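PDB 3DCF: transcriptional regulator of the TetR/AcrR family from Thermobifida fusca YX, which probably binds operator DNA through an N-terminal helix-turn-helix domain and, as a dimer, most likely represses transcription of its target genes. Local coordinates for residues A183-W186 / T187-W190; L111-E114 / H115-I119. All coordinates share one frame; numbering follows the deposited sequence.

Contact 1: A183-W186 / T187-W190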
ATOM      1  N   ALA A 183      -4.238  -4.700  -3.727  1.00 32.64           N
ATOM      2  CA  ALA A 183      -3.263  -5.599  -4.390  1.00 32.65           C
ATOM      3  C   ALA A 183      -2.728  -4.984  -5.692  1.00 32.80           C
ATOM      4  O   ALA A 183      -1.548  -5.119  -5.995  1.00 32.05           O
ATOM      5  CB  ALA A 183      -3.880  -6.991  -4.668  1.00 31.85           C
ATOM      6  N   ALA A 184      -3.607  -4.316  -6.445  1.00 33.56           N
ATOM      7  CA  ALA A 184      -3.239  -3.616  -7.689  1.00 33.89           C
ATOM      8  C   ALA A 184      -2.370  -2.380  -7.417  1.00 34.82           C
ATOM      9  O   ALA A 184      -1.359  -2.180  -8.085  1.00 35.26           O
ATOM     10  CB  ALA A 184      -4.493  -3.208  -8.466  1.00 33.31           C
ATOM     11  N   ILE A 185      -2.770  -1.574  -6.427  1.00 35.56           N
ATOM     12  CA  ILE A 185      -2.066  -0.333  -6.039  1.00 35.15           C
ATOM     13  C   ILE A 185      -0.635  -0.573  -5.513  1.00 35.95           C
ATOM     14  O   ILE A 185       0.286   0.121  -5.921  1.00 36.41           O
ATOM     15  CB  ILE A 185      -2.900   0.486  -4.991  1.00 35.00           C
ATOM     16  CG1 ILE A 185      -4.219   0.990  -5.603  1.00 33.79           C
ATOM     17  CG2 ILE A 185      -2.102   1.699  -4.463  1.00 35.68           C
ATOM     18  CD1 ILE A 185      -5.279   1.409  -4.590  1.00 33.01           C
ATOM     19  N   TRP A 186      -0.449  -1.587  -4.670  1.00 36.63           N
ATOM     20  CA  TRP A 186       0.871  -1.910  -4.037  1.00 36.91           C
ATOM     21  C   TRP A 186       2.050  -2.071  -5.011  1.00 37.19           C
ATOM     22  O   TRP A 186       3.214  -1.929  -4.617  1.00 36.93           O
ATOM     23  CB  TRP A 186       0.750  -3.155  -3.155  1.00 37.41           C
ATOM     24  CG  TRP A 186       1.853  -3.344  -2.159  1.00 38.58           C
ATOM     25  CD1 TRP A 186       2.809  -4.323  -2.156  1.00 38.76           C
ATOM     26  CD2 TRP A 186       2.104  -2.531  -1.006  1.00 40.27           C
ATOM     27  NE1 TRP A 186       3.637  -4.172  -1.063  1.00 39.90           N
ATOM     28  CE2 TRP A 186       3.233  -3.080  -0.344  1.00 37.90           C
ATOM     29  CE3 TRP A 186       1.485  -1.382  -0.467  1.00 39.89           C
ATOM     30  CZ2 TRP A 186       3.760  -2.525   0.839  1.00 40.58           C
ATOM     31  CZ3 TRP A 186       2.012  -0.820   0.721  1.00 39.35           C
ATOM     32  CH2 TRP A 186       3.139  -1.402   1.359  1.00 40.03           C
ATOM     33  N   THR A 187       1.739  -2.375  -6.278  1.00 37.93           N
ATOM     34  CA  THR A 187       2.728  -2.413  -7.364  1.00 38.21           C
ATOM     35  C   THR A 187       3.614  -1.153  -7.429  1.00 38.96           C
ATOM     36  O   THR A 187       4.782  -1.278  -7.816  1.00 39.67           O
ATOM     37  CB  THR A 187       2.059  -2.603  -8.739  1.00 37.79           C
ATOM     38  OG1 THR A 187       1.111  -1.556  -8.951  1.00 40.27           O
ATOM     39  CG2 THR A 187       1.338  -3.952  -8.843  1.00 35.46           C
ATOM     40  N   TYR A 188       3.093   0.027  -7.035  1.00 39.38           N
ATOM     41  CA  TYR A 188       3.900   1.271  -7.062  1.00 40.51           C
ATOM     42  C   TYR A 188       5.123   1.214  -6.133  1.00 40.61           C
ATOM     43  O   TYR A 188       6.119   1.867  -6.412  1.00 40.47           O
ATOM     44  CB  TYR A 188       3.071   2.571  -6.850  1.00 41.96           C
ATOM     45  CG  TYR A 188       2.817   3.051  -5.416  1.00 43.88           C
ATOM     46  CD1 TYR A 188       3.780   3.821  -4.716  1.00 44.79           C
ATOM     47  CD2 TYR A 188       1.590   2.808  -4.778  1.00 45.73           C
ATOM     48  CE1 TYR A 188       3.531   4.288  -3.391  1.00 45.78           C
ATOM     49  CE2 TYR A 188       1.330   3.273  -3.466  1.00 46.13           C
ATOM     50  CZ  TYR A 188       2.294   4.012  -2.786  1.00 45.13           C
ATOM     51  OH  TYR A 188       1.997   4.439  -1.517  1.00 43.64           O
ATOM     52  N   ARG A 189       5.039   0.444  -5.043  1.00 41.30           N
ATOM     53  CA  ARG A 189       6.173   0.268  -4.117  1.00 41.63           C
ATOM     54  C   ARG A 189       7.199  -0.788  -4.551  1.00 41.13           C
ATOM     55  O   ARG A 189       8.368  -0.640  -4.187  1.00 42.03           O
ATOM     56  CB  ARG A 189       5.705  -0.006  -2.673  1.00 42.25           C
ATOM     57  CG  ARG A 189       5.138   1.238  -1.953  1.00 44.03           C
ATOM     58  CD  ARG A 189       5.133   1.077  -0.427  1.00 44.71           C
ATOM     59  NE  ARG A 189       6.464   1.112   0.232  1.00 48.72           N
ATOM     60  CZ  ARG A 189       7.236   0.065   0.593  1.00 48.96           C
ATOM     61  NH1 ARG A 189       6.884  -1.204   0.365  1.00 49.91           N
ATOM     62  NH2 ARG A 189       8.406   0.297   1.203  1.00 48.49           N
ATOM     63  N   TRP A 190       6.794  -1.810  -5.325  1.00 40.49           N
ATOM     64  CA  TRP A 190       7.716  -2.892  -5.763  1.00 40.58           C
ATOM     65  C   TRP A 190       8.060  -3.008  -7.269  1.00 40.52           C
ATOM     66  O   TRP A 190       9.155  -3.493  -7.583  1.00 40.04           O
ATOM     67  CB  TRP A 190       7.256  -4.263  -5.228  1.00 39.75           C
ATOM     68  CG  TRP A 190       5.998  -4.827  -5.819  1.00 37.87           C
ATOM     69  CD1 TRP A 190       4.751  -4.739  -5.298  1.00 38.14           C
ATOM     70  CD2 TRP A 190       5.878  -5.593  -7.028  1.00 37.22           C
ATOM     71  NE1 TRP A 190       3.855  -5.399  -6.100  1.00 39.12           N
ATOM     72  CE2 TRP A 190       4.515  -5.929  -7.173  1.00 38.83           C
ATOM     73  CE3 TRP A 190       6.794  -6.034  -8.006  1.00 36.99           C
ATOM     74  CZ2 TRP A 190       4.031  -6.686  -8.257  1.00 38.15           C
ATOM     75  CZ3 TRP A 190       6.314  -6.787  -9.095  1.00 37.80           C
ATOM     76  CH2 TRP A 190       4.942  -7.102  -9.206  1.00 38.47           C
TER
HETATM   77  O   HOH W   1       0.799  -5.756  -5.292  1.00 41.16           O

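Contact 2: L111-E114 / H115-I119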
ATOM      1  N   LEU A 111     -12.217  -4.103 -14.858  1.00 33.02           N
ATOM      2  CA  LEU A 111     -11.843  -2.946 -14.009  1.00 33.10           C
ATOM      3  C   LEU A 111     -10.447  -3.093 -13.376  1.00 32.51           C
ATOM      4  O   LEU A 111      -9.697  -2.114 -13.328  1.00 32.33           O
ATOM      5  CB  LEU A 111     -12.888  -2.693 -12.899  1.00 33.33           C
ATOM      6  CG  LEU A 111     -14.275  -2.159 -13.293  1.00 33.89           C
ATOM      7  CD1 LEU A 111     -15.252  -2.277 -12.104  1.00 30.70           C
ATOM      8  CD2 LEU A 111     -14.180  -0.728 -13.809  1.00 32.38           C
ATOM      9  N   LEU A 112     -10.113  -4.303 -12.910  1.00 32.18           N
ATOM     10  CA  LEU A 112      -8.797  -4.592 -12.303  1.00 32.32           C
ATOM     11  C   LEU A 112      -7.622  -4.521 -13.291  1.00 32.71           C
ATOM     12  O   LEU A 112      -6.540  -4.028 -12.937  1.00 32.11           O
ATOM     13  CB  LEU A 112      -8.812  -5.953 -11.589  1.00 31.89           C
ATOM     14  CG  LEU A 112      -9.673  -6.016 -10.316  1.00 33.52           C
ATOM     15  CD1 LEU A 112      -9.830  -7.476  -9.817  1.00 31.50           C
ATOM     16  CD2 LEU A 112      -9.111  -5.108  -9.196  1.00 29.17           C
ATOM     17  N   VAL A 113      -7.829  -5.037 -14.511  1.00 33.42           N
ATOM     18  CA  VAL A 113      -6.813  -4.984 -15.594  1.00 33.00           C
ATOM     19  C   VAL A 113      -6.552  -3.519 -15.974  1.00 33.18           C
ATOM     20  O   VAL A 113      -5.407  -3.116 -16.164  1.00 32.90           O
ATOM     21  CB  VAL A 113      -7.275  -5.736 -16.880  1.00 33.20           C
ATOM     22  CG1 VAL A 113      -6.265  -5.537 -18.026  1.00 31.98           C
ATOM     23  CG2 VAL A 113      -7.512  -7.227 -16.601  1.00 31.16           C
ATOM     24  N   GLU A 114      -7.635  -2.752 -16.095  1.00 33.99           N
ATOM     25  CA  GLU A 114      -7.581  -1.313 -16.397  1.00 34.27           C
ATOM     26  C   GLU A 114      -6.896  -0.518 -15.279  1.00 33.59           C
ATOM     27  O   GLU A 114      -6.048   0.315 -15.565  1.00 32.65           O
ATOM     28  CB  GLU A 114      -9.010  -0.770 -16.636  1.00 34.70           C
ATOM     29  CG  GLU A 114      -9.147   0.747 -16.837  1.00 35.77           C
ATOM     30  CD  GLU A 114      -8.187   1.299 -17.878  1.00 39.94           C
ATOM     31  OE1 GLU A 114      -8.119   0.762 -18.999  1.00 43.32           O
ATOM     32  OE2 GLU A 114      -7.485   2.270 -17.564  1.00 44.89           O
ATOM     33  N   HIS A 115      -7.286  -0.788 -14.030  1.00 33.87           N
ATOM     34  CA  HIS A 115      -6.745  -0.096 -12.848  1.00 34.99           C
ATOM     35  C   HIS A 115      -5.237  -0.319 -12.676  1.00 35.03           C
ATOM     36  O   HIS A 115      -4.491   0.646 -12.487  1.00 34.00           O
ATOM     37  CB  HIS A 115      -7.518  -0.490 -11.577  1.00 35.21           C
ATOM     38  CG  HIS A 115      -7.116   0.280 -10.359  1.00 36.40           C
ATOM     39  ND1 HIS A 115      -7.401   1.621 -10.195  1.00 37.96           N
ATOM     40  CD2 HIS A 115      -6.467  -0.105  -9.235  1.00 37.63           C
ATOM     41  CE1 HIS A 115      -6.931   2.032  -9.031  1.00 39.65           C
ATOM     42  NE2 HIS A 115      -6.358   1.005  -8.429  1.00 40.13           N
ATOM     43  N   THR A 116      -4.807  -1.573 -12.800  1.00 35.58           N
ATOM     44  CA  THR A 116      -3.386  -1.953 -12.698  1.00 36.24           C
ATOM     45  C   THR A 116      -2.553  -1.367 -13.841  1.00 36.74           C
ATOM     46  O   THR A 116      -1.446  -0.884 -13.596  1.00 36.55           O
ATOM     47  CB  THR A 116      -3.209  -3.481 -12.657  1.00 36.13           C
ATOM     48  OG1 THR A 116      -4.176  -4.047 -11.766  1.00 35.19           O
ATOM     49  CG2 THR A 116      -1.801  -3.850 -12.181  1.00 36.22           C
ATOM     50  N   ARG A 117      -3.079  -1.428 -15.075  1.00 38.08           N
ATOM     51  CA  ARG A 117      -2.449  -0.787 -16.261  1.00 38.82           C
ATOM     52  C   ARG A 117      -2.215   0.702 -16.003  1.00 38.56           C
ATOM     53  O   ARG A 117      -1.138   1.216 -16.296  1.00 39.08           O
ATOM     54  CB  ARG A 117      -3.298  -0.927 -17.549  1.00 39.02           C
ATOM     55  CG  ARG A 117      -3.122  -2.215 -18.364  1.00 41.70           C
ATOM     56  CD  ARG A 117      -3.806  -2.092 -19.760  1.00 42.28           C
ATOM     57  NE  ARG A 117      -5.278  -2.008 -19.692  1.00 48.08           N
ATOM     58  CZ  ARG A 117      -6.114  -1.683 -20.700  1.00 49.72           C
ATOM     59  NH1 ARG A 117      -5.667  -1.352 -21.921  1.00 52.65           N
ATOM     60  NH2 ARG A 117      -7.433  -1.662 -20.475  1.00 48.89           N
ATOM     61  N   THR A 118      -3.233   1.375 -15.462  1.00 38.18           N
ATOM     62  CA  THR A 118      -3.148   2.801 -15.138  1.00 39.46           C
ATOM     63  C   THR A 118      -2.103   3.076 -14.057  1.00 39.87           C
ATOM     64  O   THR A 118      -1.423   4.104 -14.139  1.00 40.24           O
ATOM     65  CB  THR A 118      -4.516   3.383 -14.705  1.00 39.40           C
ATOM     66  OG1 THR A 118      -5.499   3.025 -15.679  1.00 39.65           O
ATOM     67  CG2 THR A 118      -4.467   4.916 -14.560  1.00 36.58           C
ATOM     68  N   ILE A 119      -1.979   2.176 -13.064  1.00 40.44           N
ATOM     69  CA  ILE A 119      -0.965   2.319 -11.990  1.00 41.24           C
ATOM     70  C   ILE A 119       0.466   2.252 -12.570  1.00 42.31           C
ATOM     71  O   ILE A 119       1.271   3.172 -12.341  1.00 42.22           O
ATOM     72  CB  ILE A 119      -1.097   1.254 -10.831  1.00 40.62           C
ATOM     73  CG1 ILE A 119      -2.443   1.327 -10.085  1.00 40.90           C
ATOM     74  CG2 ILE A 119       0.017   1.421  -9.804  1.00 39.15           C
ATOM     75  CD1 ILE A 119      -2.780   2.653  -9.466  1.00 41.80           C
TER

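Contact 1: A183-W186 / T187-W190
W186 and R189 meet near the C-terminal end of helix 173-185, in the C-terminal domain of the TetR-type fold, where the short, weakly bonded helix 187-190 follows. Their side chains run alongside each other, and the aliphatic part of the arginine supplies a CH-pi contact: CD of R189 stands over one face of the W186 indole, 4.0 Å from the centroid of the six-membered ring. Chi1 of W186, at -162°, turns the indole away from the backbone N and lays it alongside the arginine. The guanidinium is inclined by 39° to the indole, and its NH1 comes 3.4 Å from CZ2 of W186.

A second aromatic neighbour, W190, meets the pyrrole end of the same indole, CD1 of W190 lying 3.7 Å from CD1 of W186. The two five-membered rings are oblique, neither stacked nor edge-to-face. CG2 of I185, for its part, touches the edge of the Y188 ring at CD2, 3.9 Å away.

Hydrogen bonds carry the chain through the junction. Those from Y188 N to I185 O and from R189 N to W186 O run from residue i+3 to i, the pattern of a 3-10 turn. OG1 of T187 donates to A184 O at 2.7 Å, almost straight on to the carbonyl; its chi1 of 57° folds the hydroxyl back toward the preceding turn. A water donates to A183 O and accepts from NE1 of W190, in the plane of that indole.

Within the subunit, T187 also packs on I206 of helix 199-212, while Y188 rests on helix 123-130. The W186 ring meets Y130 of the second subunit edge-to-face, and W190 packs on A178 of that subunit, placing this junction in the dimer interface.

Contact 2: L111-E114 / H115-I119
E114 and R117 form a salt bridge one turn apart on helix 104-121, an alpha-helix in the all-helical C-terminal domain of a TetR-type regulator. OE1 of E114 lies 2.9 Å from NH2 of R117, but well out of the guanidinium plane, with the carboxylate turned 62° against it. The attraction is therefore one of charge, without an N-H aimed at the oxygen. A bend at chi2 (50°) turns the E114 carboxylate toward the following turn, where R117 and T118 lie, and R117, bent at chi3, crosses it at about a right angle.

The other carboxylate oxygen, OE2, pairs with NE of R93 on helix 75-98, so the buried glutamate lies between two arginines, which would probably stabilise its ionised form. Without this carboxylate, as with an alanine here, R93 and R117 would probably lose their shared negative partner, and the tie between helices 104-121 and 75-98 would be weakened.

R117 also covers the preceding turn: its guanidinium has V113 O near its plane at the edge, and NE lies 4.0 Å from CG1 of V113. Its backbone N donates to V113 O at 3.1 Å.

H115 keeps the helical pattern through its N, bonded to L111 O at 2.8 Å, while CB packs 3.2 Å from the same oxygen. Its imidazole, carried away from the preceding turn, meets Y151 edge-to-face, and CG1 of I119 lies over the rim of one face.

Two threonines fold their hydroxyls back on the helix. OG1 of T116 donates to L112 O at 2.6 Å, joining the T116 N bond to that oxygen. At E114 O the donors are T118 OG1, at 2.8 Å, and T118 N, which reach the oxygen from opposite faces of the carbonyl plane.

Overall arrangement
From the N terminus, the chain runs through the predicted helix-turn-helix region and helix 75-98 to contact 2, largely in the second half of helix 104-121, then passes through helices 123-130 and 138-164 before contact 1 near the C-terminal end of helix 173-185. Each joins adjacent segments and closes no long loop; the two follow in series, neither nested nor crossed. In space their centres are about 11 Å apart, and they touch directly. CB of A184 packs 3.4 Å from OG1 of T116, and CG1 of I185 reaches the H115 imidazole. Helix 104-121 is thus joined to helix 173-185, while contact 2 also meets helix 75-98 and contact 1 faces the second subunit.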